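PDB 3FXG: rhamnonate dehydratase from Gibberella zeae PH-1, which catalyses the magnesium-dependent dehydration of rhamnonate, as a member of the mandelate racemase branch of the enolase superfamily. Local coordinates for the interface of chains A and B. Numbering follows the deposited sequence. Chains: chain A/B, Rhamnonate dehydratase.

The interface of chains A and B. Residues chain A 49, 51-52; chain B 111, 114-115.
In A:Trp49 the first torsion (chi1 -52°) sets CG opposite the carbonyl carbon, and in B:Gln115 a like turn at chi1 is followed by a chain stretched straight beyond CG (chi2 -174°); together they lay the glutamine stem over one face of the indole. Its CG methylene stands nearly over the centre of the six-membered ring of A:Trp49, 3.5 Å from the centroid, a CH-pi contact. The amide stands upright on the pyrrole half, its plane turned 88° from the indole, and its near end, NE2 of B:Gln115, comes 3.5 Å from CG of A:Trp49. Glutamine suits this place because its methylenes pack against an aromatic surface while its amide still reaches a bridging water.

The same face, at its benzo end, packs under the helix backbone: CH2 of A:Trp49 lies 3.5 Å from CA of B:Gln115, and the backbone O of B:Glu114 is about as near, lower and beyond the rim. The methyl CD1 of B:Leu111 sits 3.4 Å from NE1 of A:Trp49, above the rim on the face that also carries the glutamine. B:Glu114 contributes its CB near CZ2. A broad, flat indole can thus span the helix flank from B:Leu111 to the backbone of B:Gln115.

The water joins the chains, 2.5 Å from OE1 of A:Gln51, an amide oxygen able to accept its bond, and 3.2 Å from NE2 of B:Gln115. That same NE2 meets the ring edge of A:Tyr52 in plane at CE2, so tyrosine flanks the amide without stacking on it.

The tryptophan reaches from a loop just ahead of the 3-10 helix 50-52 onto helix 109-119 of the other subunit, in its mandelate racemase/muconate lactonizing N-terminal domain; this two-fold interface belongs to the deposited eight-chain assembly, which the structure alone does not prove biological.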
loop_
_atom_site.group_PDB
_atom_site.type_symbol
_atom_site.label_atom_id
_atom_site.label_comp_id
_atom_site.label_asym_id
_atom_site.label_seq_id
_atom_site.Cartn_x
_atom_site.Cartn_y
_atom_site.Cartn_z
ATOM N N TRP A 49 28.186 17.816 -20.093
ATOM C CA TRP A 49 29.562 18.041 -20.521
ATOM C C TRP A 49 29.701 19.148 -21.569
ATOM O O TRP A 49 29.060 19.116 -22.619
ATOM C CB TRP A 49 30.129 16.717 -21.039
ATOM C CG TRP A 49 29.930 15.605 -20.044
ATOM C CD1 TRP A 49 30.529 15.485 -18.821
ATOM C CD2 TRP A 49 29.023 14.499 -20.157
ATOM N NE1 TRP A 49 30.048 14.376 -18.165
ATOM C CE2 TRP A 49 29.124 13.752 -18.962
ATOM C CE3 TRP A 49 28.132 14.067 -21.152
ATOM C CZ2 TRP A 49 28.367 12.593 -18.730
ATOM C CZ3 TRP A 49 27.376 12.912 -20.922
ATOM C CH2 TRP A 49 27.502 12.191 -19.719
ATOM N N GLN A 51 31.827 20.054 -23.972
ATOM C CA GLN A 51 32.061 19.754 -25.378
ATOM C C GLN A 51 30.848 19.156 -26.090
ATOM O O GLN A 51 30.841 19.042 -27.312
ATOM C CB GLN A 51 33.275 18.829 -25.543
ATOM C CG GLN A 51 33.112 17.402 -25.024
ATOM C CD GLN A 51 33.422 17.247 -23.542
ATOM O OE1 GLN A 51 33.894 16.194 -23.107
ATOM N NE2 GLN A 51 33.149 18.283 -22.760
ATOM N N TYR A 52 29.817 18.793 -25.333
ATOM C CA TYR A 52 28.629 18.203 -25.937
ATOM C C TYR A 52 27.343 18.987 -25.704
ATOM O O TYR A 52 26.262 18.501 -26.024
ATOM C CB TYR A 52 28.440 16.771 -25.429
ATOM C CG TYR A 52 29.597 15.862 -25.763
ATOM C CD1 TYR A 52 29.958 15.630 -27.091
ATOM C CD2 TYR A 52 30.358 15.265 -24.756
ATOM C CE1 TYR A 52 31.049 14.832 -27.411
ATOM C CE2 TYR A 52 31.457 14.462 -25.065
ATOM C CZ TYR A 52 31.796 14.253 -26.397
ATOM O OH TYR A 52 32.892 13.485 -26.725
ATOM N N LEU B 111 33.323 8.417 -15.994
ATOM C CA LEU B 111 32.970 9.430 -16.981
ATOM C C LEU B 111 32.649 8.804 -18.335
ATOM O O LEU B 111 31.603 9.073 -18.923
ATOM C CB LEU B 111 34.123 10.423 -17.159
ATOM C CG LEU B 111 33.937 11.471 -18.263
ATOM C CD1 LEU B 111 32.777 12.383 -17.913
ATOM C CD2 LEU B 111 35.216 12.281 -18.430
ATOM N N GLU B 114 29.256 6.967 -18.356
ATOM C CA GLU B 114 28.110 7.873 -18.336
ATOM C C GLU B 114 27.922 8.569 -19.686
ATOM O O GLU B 114 26.794 8.743 -20.149
ATOM C CB GLU B 114 28.261 8.929 -17.232
ATOM C CG GLU B 114 28.286 8.378 -15.806
ATOM C CD GLU B 114 27.038 7.585 -15.445
ATOM O OE1 GLU B 114 25.923 8.125 -15.585
ATOM O OE2 GLU B 114 27.177 6.419 -15.016
ATOM N N GLN B 115 29.021 8.965 -20.322
ATOM C CA GLN B 115 28.921 9.632 -21.619
ATOM C C GLN B 115 28.412 8.675 -22.697
ATOM O O GLN B 115 27.517 9.018 -23.470
ATOM C CB GLN B 115 30.278 10.214 -22.039
ATOM C CG GLN B 115 30.810 11.282 -21.092
ATOM C CD GLN B 115 32.076 11.952 -21.601
ATOM O OE1 GLN B 115 32.964 11.296 -22.147
ATOM N NE2 GLN B 115 32.172 13.267 -21.404
HETATM O O HOH W 1 34.804 14.975 -21.095
#